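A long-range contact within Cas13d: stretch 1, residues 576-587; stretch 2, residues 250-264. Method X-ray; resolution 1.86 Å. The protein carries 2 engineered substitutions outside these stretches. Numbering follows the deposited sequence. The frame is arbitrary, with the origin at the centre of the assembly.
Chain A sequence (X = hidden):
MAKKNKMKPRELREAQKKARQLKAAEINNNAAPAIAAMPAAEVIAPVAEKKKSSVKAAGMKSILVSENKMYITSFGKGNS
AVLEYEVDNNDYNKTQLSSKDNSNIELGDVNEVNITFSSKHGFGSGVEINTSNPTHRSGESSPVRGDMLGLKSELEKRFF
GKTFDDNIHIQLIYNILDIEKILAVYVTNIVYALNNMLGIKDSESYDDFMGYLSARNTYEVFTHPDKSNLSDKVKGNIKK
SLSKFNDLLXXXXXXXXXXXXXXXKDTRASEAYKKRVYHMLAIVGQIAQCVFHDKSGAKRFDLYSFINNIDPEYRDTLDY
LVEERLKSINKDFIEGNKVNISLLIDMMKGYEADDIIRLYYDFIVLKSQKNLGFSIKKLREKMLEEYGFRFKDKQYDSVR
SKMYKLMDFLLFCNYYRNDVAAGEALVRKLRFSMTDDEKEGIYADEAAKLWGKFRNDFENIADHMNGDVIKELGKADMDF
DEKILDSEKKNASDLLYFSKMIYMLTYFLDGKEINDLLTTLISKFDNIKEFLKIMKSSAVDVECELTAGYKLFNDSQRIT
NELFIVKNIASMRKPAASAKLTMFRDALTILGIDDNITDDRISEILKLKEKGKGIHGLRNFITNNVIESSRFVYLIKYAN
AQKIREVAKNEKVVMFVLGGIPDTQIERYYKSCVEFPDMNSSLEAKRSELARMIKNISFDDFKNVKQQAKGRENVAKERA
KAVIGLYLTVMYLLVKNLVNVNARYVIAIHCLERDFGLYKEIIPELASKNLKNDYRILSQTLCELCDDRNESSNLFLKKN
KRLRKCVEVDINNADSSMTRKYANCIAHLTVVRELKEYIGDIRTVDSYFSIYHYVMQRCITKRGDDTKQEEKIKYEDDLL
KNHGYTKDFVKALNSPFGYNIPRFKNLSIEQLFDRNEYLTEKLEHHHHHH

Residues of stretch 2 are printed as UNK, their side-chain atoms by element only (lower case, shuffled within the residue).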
# COMPACT_ATOMS: atom_id res chain seq x y z
N ALA A 576 15.53 -16.96 -1.13
CA ALA A 576 14.51 -17.77 -1.82
C ALA A 576 14.09 -18.91 -0.90
O ALA A 576 14.91 -19.42 -0.16
CB ALA A 576 15.02 -18.30 -3.13
N ALA A 577 12.82 -19.28 -0.98
CA ALA A 577 12.27 -20.35 -0.14
C ALA A 577 12.84 -21.70 -0.57
O ALA A 577 13.30 -21.82 -1.71
CB ALA A 577 10.77 -20.36 -0.28
N SER A 578 12.86 -22.67 0.34
CA SER A 578 13.17 -24.04 -0.11
C SER A 578 11.86 -24.48 -0.74
O SER A 578 10.89 -24.54 -0.02
CB SER A 578 13.51 -24.90 1.05
OG SER A 578 14.79 -24.59 1.56
N ALA A 579 11.80 -24.68 -2.05
CA ALA A 579 10.49 -25.04 -2.63
C ALA A 579 10.04 -26.40 -2.08
O ALA A 579 10.81 -27.34 -2.09
CB ALA A 579 10.53 -25.02 -4.12
N LYS A 580 8.80 -26.44 -1.64
CA LYS A 580 8.16 -27.65 -1.09
C LYS A 580 7.26 -28.26 -2.16
O LYS A 580 6.89 -27.56 -3.09
CB LYS A 580 7.28 -27.23 0.08
CG LYS A 580 8.03 -26.52 1.18
CD LYS A 580 8.69 -27.50 2.10
CE LYS A 580 9.05 -26.89 3.44
NZ LYS A 580 10.31 -26.14 3.35
N LEU A 581 6.81 -29.48 -1.93
CA LEU A 581 5.95 -30.17 -2.91
C LEU A 581 4.69 -29.34 -3.15
O LEU A 581 4.25 -29.28 -4.27
CB LEU A 581 5.56 -31.55 -2.39
CG LEU A 581 4.53 -32.26 -3.25
CD1 LEU A 581 5.00 -32.37 -4.68
CD2 LEU A 581 4.22 -33.63 -2.70
N THR A 582 4.17 -28.69 -2.12
CA THR A 582 2.92 -27.91 -2.27
C THR A 582 3.15 -26.80 -3.30
O THR A 582 2.26 -26.53 -4.06
CB THR A 582 2.50 -27.29 -0.94
OG1 THR A 582 2.08 -28.34 -0.09
CG2 THR A 582 1.36 -26.32 -1.10
N MET A 583 4.30 -26.16 -3.24
CA MET A 583 4.61 -25.06 -4.19
C MET A 583 4.71 -25.60 -5.61
O MET A 583 4.24 -24.94 -6.51
CB MET A 583 5.90 -24.38 -3.77
CG MET A 583 5.76 -23.70 -2.44
SD MET A 583 7.30 -23.14 -1.81
CE MET A 583 6.74 -22.48 -0.25
N PHE A 584 5.32 -26.76 -5.78
CA PHE A 584 5.44 -27.37 -7.13
C PHE A 584 4.05 -27.69 -7.65
O PHE A 584 3.78 -27.47 -8.80
CB PHE A 584 6.38 -28.57 -7.11
CG PHE A 584 7.82 -28.17 -7.00
CD1 PHE A 584 8.45 -27.48 -8.01
CD2 PHE A 584 8.54 -28.44 -5.85
CE1 PHE A 584 9.76 -27.08 -7.89
CE2 PHE A 584 9.86 -28.06 -5.74
CZ PHE A 584 10.47 -27.38 -6.76
N ARG A 585 3.19 -28.20 -6.78
CA ARG A 585 1.81 -28.48 -7.24
C ARG A 585 1.14 -27.15 -7.63
O ARG A 585 0.48 -27.13 -8.64
CB ARG A 585 1.00 -29.19 -6.16
CG ARG A 585 -0.48 -29.28 -6.50
CD ARG A 585 -1.31 -30.03 -5.49
NE ARG A 585 -1.04 -31.45 -5.48
CZ ARG A 585 -1.59 -32.33 -6.30
NH1 ARG A 585 -2.49 -31.95 -7.17
NH2 ARG A 585 -1.23 -33.59 -6.24
N ASP A 586 1.36 -26.10 -6.85
CA ASP A 586 0.75 -24.79 -7.17
C ASP A 586 1.26 -24.33 -8.54
O ASP A 586 0.46 -23.91 -9.33
CB ASP A 586 1.08 -23.75 -6.10
CG ASP A 586 0.31 -23.90 -4.80
OD1 ASP A 586 -0.72 -24.57 -4.81
OD2 ASP A 586 0.76 -23.36 -3.81
N ALA A 587 2.56 -24.44 -8.78
CA ALA A 587 3.14 -23.99 -10.06
C ALA A 587 2.63 -24.81 -11.25
O ALA A 587 2.21 -24.22 -12.21
CB ALA A 587 4.64 -24.02 -9.98
N UNK A 250 0.69 -27.43 8.13
CA UNK A 250 0.73 -28.64 7.27
C UNK A 250 0.76 -28.28 5.78
O UNK A 250 1.29 -29.05 5.01
c UNK A 250 -0.17 -30.16 9.12
n UNK A 250 -3.25 -31.65 10.77
c UNK A 250 -1.10 -31.28 9.55
c UNK A 250 -0.36 -29.62 7.71
c UNK A 250 -2.52 -30.82 9.77
N UNK A 251 0.20 -27.14 5.40
CA UNK A 251 0.17 -26.78 3.96
C UNK A 251 1.57 -26.53 3.41
O UNK A 251 1.72 -26.70 2.23
c UNK A 251 -0.73 -25.58 3.66
c UNK A 251 -2.12 -25.72 4.23
o UNK A 251 -0.11 -24.40 4.13
N UNK A 252 2.44 -25.94 4.23
CA UNK A 252 3.82 -25.53 3.88
C UNK A 252 3.79 -24.20 3.10
O UNK A 252 4.85 -23.72 2.73
c UNK A 252 4.64 -27.98 3.82
c UNK A 252 4.58 -26.62 3.14
c UNK A 252 5.23 -29.24 5.92
n UNK A 252 5.19 -29.10 7.39
c UNK A 252 5.12 -27.90 5.23
N UNK A 253 2.60 -23.63 2.95
CA UNK A 253 2.34 -22.37 2.19
C UNK A 253 2.93 -21.13 2.88
O UNK A 253 3.12 -20.12 2.21
n UNK A 253 -2.35 -24.56 0.04
c UNK A 253 0.85 -22.25 1.90
c UNK A 253 -0.50 -22.52 -0.19
n UNK A 253 -0.93 -23.38 -1.27
c UNK A 253 0.36 -23.21 0.83
c UNK A 253 -1.76 -24.37 -1.12
n UNK A 253 -2.01 -25.18 -2.12
N UNK A 254 3.30 -21.24 4.15
CA UNK A 254 3.89 -20.10 4.91
C UNK A 254 5.24 -19.71 4.30
O UNK A 254 5.66 -18.58 4.45
c UNK A 254 2.73 -20.21 7.19
c UNK A 254 4.01 -20.43 6.39
c UNK A 254 2.28 -18.77 7.14
c UNK A 254 2.91 -20.66 8.63
N UNK A 255 5.85 -20.62 3.55
CA UNK A 255 7.13 -20.39 2.88
C UNK A 255 7.01 -19.30 1.83
O UNK A 255 8.00 -18.67 1.50
N UNK A 256 5.80 -19.07 1.35
CA UNK A 256 5.54 -18.03 0.32
C UNK A 256 5.89 -16.66 0.90
O UNK A 256 6.38 -15.82 0.17
c UNK A 256 4.66 -19.36 -2.23
c UNK A 256 3.81 -19.18 -1.16
o UNK A 256 3.04 -22.09 -3.99
c UNK A 256 4.41 -20.32 -3.19
c UNK A 256 3.30 -21.14 -3.07
c UNK A 256 4.08 -18.11 -0.13
c UNK A 256 2.46 -20.99 -1.99
c UNK A 256 2.72 -20.01 -1.05
N UNK A 257 5.65 -16.50 2.20
CA UNK A 257 5.85 -15.24 2.94
C UNK A 257 7.26 -15.13 3.50
O UNK A 257 7.54 -14.18 4.18
c UNK A 257 2.56 -15.83 4.64
c UNK A 257 4.93 -15.22 4.16
c UNK A 257 1.63 -14.29 2.59
c UNK A 257 1.21 -15.75 4.40
c UNK A 257 0.74 -14.98 3.37
c UNK A 257 3.47 -15.15 3.86
c UNK A 257 2.99 -14.37 2.83
N UNK A 258 8.12 -16.10 3.21
CA UNK A 258 9.45 -16.05 3.82
C UNK A 258 9.44 -16.68 5.20
O UNK A 258 10.41 -16.50 5.89
N UNK A 259 8.33 -17.30 5.60
CA UNK A 259 8.22 -18.03 6.89
C UNK A 259 8.44 -19.52 6.66
O UNK A 259 7.50 -20.28 6.74
c UNK A 259 5.25 -16.15 8.50
c UNK A 259 7.69 -15.95 8.97
c UNK A 259 6.65 -16.33 7.95
c UNK A 259 6.86 -17.77 7.52
N UNK A 260 9.67 -19.88 6.42
CA UNK A 260 10.12 -21.26 6.18
C UNK A 260 10.20 -22.03 7.50
O UNK A 260 10.84 -21.56 8.40
o UNK A 260 12.12 -22.33 3.04
c UNK A 260 11.54 -21.12 5.66
c UNK A 260 12.24 -22.41 5.38
c UNK A 260 12.88 -22.35 4.01
o UNK A 260 14.10 -22.27 3.94
N UNK A 261 9.65 -23.24 7.56
CA UNK A 261 9.81 -24.10 8.75
C UNK A 261 11.28 -24.53 8.81
O UNK A 261 11.92 -24.55 7.79
o UNK A 261 8.85 -28.47 6.76
c UNK A 261 8.44 -27.59 7.51
c UNK A 261 8.88 -25.31 8.71
c UNK A 261 9.28 -26.34 7.68
o UNK A 261 7.38 -27.67 8.11
N UNK A 262 11.85 -24.88 9.98
CA UNK A 262 13.24 -25.30 10.06
C UNK A 262 13.54 -26.57 9.27
O UNK A 262 12.66 -27.34 9.05
c UNK A 262 12.38 -24.81 12.23
c UNK A 262 13.44 -25.61 11.55
c UNK A 262 11.21 -24.84 11.28
N UNK A 263 14.77 -26.69 8.78
CA UNK A 263 15.21 -27.90 8.03
C UNK A 263 15.23 -29.12 8.96
O UNK A 263 14.83 -30.17 8.53
c UNK A 263 15.66 -25.67 4.39
n UNK A 263 14.44 -26.50 4.51
c UNK A 263 16.78 -26.20 5.25
c UNK A 263 16.55 -27.62 7.36
c UNK A 263 16.49 -27.57 5.84
N UNK A 264 15.69 -28.94 10.19
CA UNK A 264 15.75 -30.04 11.19
C UNK A 264 14.35 -30.35 11.72
O UNK A 264 13.50 -29.48 11.66
o UNK A 264 16.22 -28.44 12.87
c UNK A 264 18.11 -29.50 11.87
c UNK A 264 16.68 -29.67 12.34
O HOH W 1 2.30 -30.06 2.34
O HOH W 2 9.20 -23.08 1.73

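Position 250 carries four carbons in a row ending in nitrogen, the pattern of lysine; the side chain points away from stretch 1, and Lys250 serves the contact through its carbonyl, which accepts from water 1, itself a donor to Thr582 OG1. At 251 one carbon bears an oxygen and a carbon, which makes it threonine. The backbone O of Thr251 accepts a hydrogen bond from Thr582 OG1 (2.9 Å), while Thr251 OG1 accepts a hydrogen bond from the backbone N of position 253 (3.1 Å).

Position 252, again four carbons and a terminal nitrogen, is lysine. Its phi is positive as the chain leaves the helix, and its CB lies 4.0 Å from Lys580 CG before the rest of the side chain leads away.

At 253, three carbons, a nitrogen and a carbon carrying two more nitrogens define arginine. Arg253 NE donates to Asp586 OD2 (3.1 Å) and Arg253 NH2 to Asp586 OD1 (3.0 Å), a two-pronged salt bridge at the edge of the guanidinium, with Thr582 CG2 over one face.

Position 254 has four carbons forked at the second, which makes it leucine; Leu254 does not touch stretch 1. Position 255 has no side-chain atoms and is glycine. An ideal CB here would lie 2.8 Å from Met583 CE, a clash; without one, Gly255 CA approaches Met583 CE to 3.8 Å.

At 256, a carbon leads to a six-carbon ring bearing an oxygen, hence tyrosine. Tyr256 OH donates to Asp586 OD2 (2.6 Å), and Met583 CE lies over one ring face, with Met583 CG 3.6 Å from Tyr256 CZ. The six-carbon ring at 257 bears no oxygen and lies out of reach, giving Phe257. Position 258, bare again, is Gly258, whose backbone angles would jam a CB against the preceding carbonyl. Four carbons forked at the second make 259 leucine, out of reach.

Position 260 has three carbons, the third carrying two oxygens: glutamate. Glu260 OE2 accepts from Ser578 N (2.8 Å), and Glu260 OE1 accepts a weak bond from Ser578 OG (3.4 Å). The same atoms at 261 give Glu261, whose OE1 forms a salt bridge with Lys252 NZ (2.7 Å). Three carbons closing onto the backbone N make 262 proline, without contact. At 263, four carbons and a nitrogen beside Ser578 indicate lysine. One carbon with an oxygen and a carbon makes 264 Thr264, out of reach.

The contact thus has two polar ends. Asp586 gathers Arg253 and Tyr256, while Glu260 holds the Ser578 backbone; between them, Met583 packs against Tyr256 and Gly255.

Stretch 2, residues 250-264: KTKRLGYFGLEEPKT
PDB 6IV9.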